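Local coordinates for protein lactococcal phage P2 ORF15 (Lactococcus phage p2, PDB 2WZP) that probably serves as the distal tail (Dit) protein of the phage baseplate, forming part of the structure that links the tail to the host-recognition machinery, at residues M[242-256]-M[296-310]. Numbering follows the deposited sequence.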
# COMPACT_ATOMS: atom_id res chain seq x y z
N VAL M 242 6.11 -1.34 63.12
CA VAL M 242 5.24 -2.43 62.68
C VAL M 242 6.07 -3.60 62.16
O VAL M 242 7.15 -3.38 61.61
CB VAL M 242 4.22 -1.96 61.59
CG1 VAL M 242 3.21 -0.97 62.16
CG2 VAL M 242 4.93 -1.38 60.36
N ARG M 243 5.55 -4.84 62.29
CA ARG M 243 6.19 -6.03 61.73
C ARG M 243 5.24 -6.83 60.85
O ARG M 243 4.02 -6.78 61.06
CB ARG M 243 6.86 -6.92 62.78
CG ARG M 243 5.93 -7.68 63.69
CD ARG M 243 6.78 -8.39 64.70
NE ARG M 243 6.03 -9.40 65.43
CZ ARG M 243 6.46 -10.64 65.65
NH1 ARG M 243 7.63 -11.03 65.18
NH2 ARG M 243 5.72 -11.48 66.35
N PHE M 244 5.80 -7.55 59.87
CA PHE M 244 5.02 -8.32 58.91
C PHE M 244 5.39 -9.75 59.05
O PHE M 244 6.57 -10.10 59.08
CB PHE M 244 5.28 -7.82 57.47
CG PHE M 244 4.68 -6.47 57.19
CD1 PHE M 244 3.41 -6.36 56.63
CD2 PHE M 244 5.37 -5.30 57.50
CE1 PHE M 244 2.84 -5.11 56.40
CE2 PHE M 244 4.80 -4.05 57.29
CZ PHE M 244 3.53 -3.96 56.74
N LEU M 245 4.36 -10.60 59.11
CA LEU M 245 4.48 -12.04 59.26
C LEU M 245 3.87 -12.74 58.05
O LEU M 245 2.82 -12.33 57.57
CB LEU M 245 3.73 -12.50 60.53
CG LEU M 245 3.87 -11.68 61.83
CD1 LEU M 245 2.96 -12.24 62.87
CD2 LEU M 245 5.28 -11.75 62.41
N ASP M 246 4.51 -13.83 57.59
CA ASP M 246 4.02 -14.63 56.46
C ASP M 246 2.86 -15.54 56.90
O ASP M 246 2.46 -15.52 58.07
CB ASP M 246 5.17 -15.43 55.81
CG ASP M 246 5.86 -16.48 56.67
OD1 ASP M 246 6.91 -17.02 56.23
OD2 ASP M 246 5.33 -16.81 57.76
N ASP M 247 2.30 -16.33 55.96
CA ASP M 247 1.18 -17.23 56.22
C ASP M 247 1.40 -18.26 57.33
O ASP M 247 0.44 -18.64 58.00
CB ASP M 247 0.61 -17.85 54.94
CG ASP M 247 1.61 -18.52 54.02
OD1 ASP M 247 1.34 -18.58 52.80
OD2 ASP M 247 2.70 -18.91 54.50
N ILE M 248 2.67 -18.64 57.59
CA ILE M 248 3.04 -19.58 58.67
C ILE M 248 3.46 -18.88 59.98
O ILE M 248 3.98 -19.54 60.89
CB ILE M 248 4.00 -20.70 58.20
CG1 ILE M 248 5.41 -20.16 57.87
CG2 ILE M 248 3.40 -21.45 57.01
CD1 ILE M 248 6.48 -21.22 57.50
N GLY M 249 3.19 -17.57 60.07
CA GLY M 249 3.43 -16.71 61.23
C GLY M 249 4.86 -16.29 61.53
O GLY M 249 5.16 -15.88 62.65
N ASN M 250 5.75 -16.37 60.54
CA ASN M 250 7.15 -15.99 60.71
C ASN M 250 7.42 -14.56 60.21
O ASN M 250 6.96 -14.20 59.13
CB ASN M 250 8.05 -16.99 59.99
CG ASN M 250 8.15 -18.31 60.69
OD1 ASN M 250 8.32 -18.40 61.91
ND2 ASN M 250 8.08 -19.38 59.93
N GLU M 251 8.18 -13.76 60.97
CA GLU M 251 8.49 -12.40 60.55
C GLU M 251 9.46 -12.39 59.38
O GLU M 251 10.47 -13.10 59.42
CB GLU M 251 9.01 -11.57 61.72
CG GLU M 251 9.35 -10.14 61.38
CD GLU M 251 10.06 -9.42 62.50
OE1 GLU M 251 9.65 -9.58 63.67
OE2 GLU M 251 11.03 -8.69 62.20
N TYR M 252 9.13 -11.63 58.32
CA TYR M 252 9.97 -11.56 57.13
C TYR M 252 10.48 -10.13 56.83
O TYR M 252 11.38 -9.98 56.02
CB TYR M 252 9.25 -12.18 55.90
CG TYR M 252 8.01 -11.43 55.47
CD1 TYR M 252 8.08 -10.40 54.54
CD2 TYR M 252 6.77 -11.72 56.03
CE1 TYR M 252 6.95 -9.67 54.17
CE2 TYR M 252 5.62 -11.02 55.65
CZ TYR M 252 5.72 -9.99 54.73
OH TYR M 252 4.61 -9.26 54.37
N THR M 253 9.85 -9.10 57.44
CA THR M 253 10.18 -7.67 57.33
C THR M 253 9.50 -6.86 58.45
O THR M 253 8.49 -7.31 59.02
CB THR M 253 9.90 -7.09 55.91
OG1 THR M 253 10.74 -5.95 55.71
CG2 THR M 253 8.44 -6.68 55.68
N ALA M 254 10.05 -5.66 58.74
CA ALA M 254 9.55 -4.73 59.76
C ALA M 254 10.16 -3.34 59.59
O ALA M 254 11.32 -3.20 59.17
CB ALA M 254 9.89 -5.25 61.15
N ILE M 255 9.39 -2.31 59.92
CA ILE M 255 9.80 -0.90 59.89
C ILE M 255 9.71 -0.47 61.36
O ILE M 255 8.62 -0.25 61.85
CB ILE M 255 8.89 -0.07 58.94
CG1 ILE M 255 8.90 -0.66 57.51
CG2 ILE M 255 9.31 1.40 58.93
CD1 ILE M 255 7.67 -0.40 56.72
N VAL M 256 10.86 -0.48 62.08
CA VAL M 256 10.99 -0.19 63.52
C VAL M 256 11.99 0.95 63.72
O VAL M 256 13.03 0.99 63.05
CB VAL M 256 11.38 -1.47 64.32
CG1 VAL M 256 11.34 -1.24 65.82
CG2 VAL M 256 10.50 -2.66 63.96
N ARG M 296 16.20 -5.40 60.10
CA ARG M 296 14.84 -5.92 60.16
C ARG M 296 14.04 -5.54 58.93
O ARG M 296 13.08 -6.23 58.60
CB ARG M 296 14.13 -5.41 61.40
CG ARG M 296 14.27 -6.33 62.56
CD ARG M 296 13.41 -5.80 63.65
NE ARG M 296 12.18 -6.57 63.80
CZ ARG M 296 11.43 -6.51 64.89
NH1 ARG M 296 10.34 -7.25 64.98
NH2 ARG M 296 11.76 -5.71 65.89
N TYR M 297 14.38 -4.40 58.30
CA TYR M 297 13.72 -3.94 57.08
C TYR M 297 14.35 -4.71 55.93
O TYR M 297 15.23 -4.18 55.25
CB TYR M 297 13.93 -2.43 56.90
CG TYR M 297 12.94 -1.75 55.99
CD1 TYR M 297 11.91 -2.47 55.39
CD2 TYR M 297 12.99 -0.39 55.77
CE1 TYR M 297 10.96 -1.84 54.59
CE2 TYR M 297 12.04 0.26 54.99
CZ TYR M 297 11.03 -0.48 54.39
OH TYR M 297 10.10 0.15 53.59
N ARG M 298 13.96 -5.98 55.77
CA ARG M 298 14.52 -6.86 54.76
C ARG M 298 13.99 -6.48 53.39
O ARG M 298 14.75 -6.40 52.43
CB ARG M 298 14.23 -8.35 55.10
CG ARG M 298 14.31 -9.36 53.90
CD ARG M 298 15.73 -9.61 53.39
NE ARG M 298 15.85 -10.30 52.10
CZ ARG M 298 15.84 -9.71 50.90
NH1 ARG M 298 15.63 -8.40 50.80
NH2 ARG M 298 16.00 -10.43 49.79
N THR M 299 12.68 -6.20 53.30
CA THR M 299 11.99 -5.90 52.05
C THR M 299 10.79 -4.97 52.24
O THR M 299 10.30 -4.81 53.37
CB THR M 299 11.55 -7.22 51.38
OG1 THR M 299 11.00 -6.91 50.11
CG2 THR M 299 10.49 -8.01 52.22
N ARG M 300 10.29 -4.41 51.14
CA ARG M 300 9.11 -3.54 51.08
C ARG M 300 7.97 -4.37 50.47
O ARG M 300 6.83 -3.91 50.45
CB ARG M 300 9.37 -2.33 50.14
CG ARG M 300 9.97 -1.05 50.78
CD ARG M 300 10.10 0.16 49.80
NE ARG M 300 11.08 -0.12 48.75
CZ ARG M 300 10.80 -0.75 47.61
NH1 ARG M 300 9.55 -1.09 47.32
NH2 ARG M 300 11.77 -1.03 46.75
N ILE M 301 8.29 -5.58 49.95
CA ILE M 301 7.34 -6.49 49.29
C ILE M 301 6.51 -7.20 50.37
O ILE M 301 6.99 -8.13 51.05
CB ILE M 301 8.02 -7.50 48.29
CG1 ILE M 301 9.03 -6.87 47.30
CG2 ILE M 301 6.99 -8.35 47.57
CD1 ILE M 301 8.66 -5.45 46.62
N ILE M 302 5.26 -6.77 50.50
CA ILE M 302 4.32 -7.28 51.48
C ILE M 302 3.61 -8.55 50.99
O ILE M 302 2.89 -8.52 49.98
CB ILE M 302 3.35 -6.17 51.98
CG1 ILE M 302 4.09 -4.87 52.46
CG2 ILE M 302 2.35 -6.67 52.98
CD1 ILE M 302 5.36 -4.98 53.40
N GLU M 303 3.82 -9.64 51.72
CA GLU M 303 3.25 -10.95 51.44
C GLU M 303 1.95 -11.14 52.21
O GLU M 303 1.67 -10.41 53.17
CB GLU M 303 4.23 -12.07 51.87
CG GLU M 303 5.57 -12.10 51.14
CD GLU M 303 5.51 -12.23 49.63
OE1 GLU M 303 6.25 -11.49 48.95
OE2 GLU M 303 4.73 -13.07 49.12
N LYS M 304 1.19 -12.17 51.83
CA LYS M 304 -0.01 -12.58 52.54
C LYS M 304 0.42 -13.05 53.92
O LYS M 304 1.49 -13.64 54.09
CB LYS M 304 -0.75 -13.71 51.79
CG LYS M 304 -1.47 -13.22 50.53
CD LYS M 304 -2.20 -14.35 49.80
CE LYS M 304 -2.52 -13.99 48.37
NZ LYS M 304 -3.06 -15.14 47.60
N GLY M 305 -0.38 -12.72 54.91
CA GLY M 305 -0.12 -13.03 56.30
C GLY M 305 -0.72 -11.94 57.13
O GLY M 305 -1.88 -11.55 56.90
N GLN M 306 0.06 -11.39 58.06
CA GLN M 306 -0.46 -10.30 58.89
C GLN M 306 0.55 -9.31 59.40
O GLN M 306 1.72 -9.66 59.58
CB GLN M 306 -1.30 -10.82 60.06
CG GLN M 306 -0.61 -11.78 60.99
CD GLN M 306 -1.61 -12.50 61.86
OE1 GLN M 306 -1.30 -12.86 63.00
NE2 GLN M 306 -2.83 -12.72 61.34
N MET M 307 0.08 -8.07 59.65
CA MET M 307 0.91 -7.03 60.22
C MET M 307 0.54 -6.83 61.70
O MET M 307 -0.64 -6.68 62.05
CB MET M 307 0.83 -5.69 59.46
CG MET M 307 1.78 -4.66 59.98
SD MET M 307 1.40 -3.06 59.31
CE MET M 307 0.20 -2.48 60.50
N GLU M 308 1.57 -6.79 62.56
CA GLU M 308 1.41 -6.53 63.97
C GLU M 308 2.06 -5.20 64.28
O GLU M 308 2.97 -4.77 63.57
CB GLU M 308 2.05 -7.64 64.81
CG GLU M 308 1.30 -8.97 64.71
CD GLU M 308 1.87 -10.08 65.56
OE1 GLU M 308 1.24 -11.16 65.63
OE2 GLU M 308 2.97 -9.88 66.14
N LEU M 309 1.56 -4.53 65.31
CA LEU M 309 2.11 -3.27 65.77
C LEU M 309 3.26 -3.58 66.74
O LEU M 309 3.27 -4.64 67.36
CB LEU M 309 1.04 -2.46 66.51
CG LEU M 309 -0.30 -2.19 65.83
CD1 LEU M 309 -1.18 -1.31 66.73
CD2 LEU M 309 -0.12 -1.56 64.45
N ILE M 310 4.25 -2.69 66.82
CA ILE M 310 5.34 -2.82 67.78
C ILE M 310 5.30 -1.57 68.63
O ILE M 310 5.58 -0.47 68.13
CB ILE M 310 6.75 -3.08 67.17
CG1 ILE M 310 6.77 -4.43 66.41
CG2 ILE M 310 7.83 -3.01 68.29
CD1 ILE M 310 7.79 -4.57 65.54
O HOH W 1 2.39 -10.03 55.60
O HOH W 2 3.11 -15.72 52.94
O HOH W 3 12.45 -8.54 59.77
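The Phe244 ring is clamped between Met307 and Ile302. Ile302 CD1 sits over the middle of one face, 3.8 Å from the ring centroid, while Met307 CG lies over the opposite face, displaced toward the rim. The Met307 chain leaves with CG anti to its backbone N (chi1 -175°) and carries SD to 3.5 Å from Phe244 CZ, a Met-aromatic contact, before CE reaches Val242 CG1.

On the other face of the sheet Arg243 and Glu308 begin a salt-bridge network that Glu251 and the loop residue Arg296 complete. Arg243 runs alongside Glu308 and brings both NE and NH2 to OE2, each at 3.2 Å and from the same side of the carboxylate plane. Its NH1 takes the anti lone pair of Glu251 OE1, which lies in the guanidinium plane. Arg296 takes the same carboxylate side-on, nearly coplanar with it, NE meeting Glu251 OE2 at 2.9 Å and NH1 reaching OE1 on the syn side. Glu251 OE1 thus ties the two guanidinium groups together.

Further along, Thr253 OG1 donates to Thr299 O (2.6 Å) in the carbonyl plane, and Tyr252 OH accepts from Glu303 N at 2.8 Å. A water ties that hydroxyl to Leu245 O and Glu303 O.

Behind these side chains, Arg243 pairs with Glu308 and Leu245 with Gln306 through two backbone hydrogen bonds each. Trp218 and Ile220 of strand 218-220, beyond strand 305-310, also pack on Phe244. The result is a beta hairpin, 240-246 and 251-257, with a type I turn, and strand 305-310 antiparallel beside 240-246 in a four-stranded sheet of the Dit C-terminal domain.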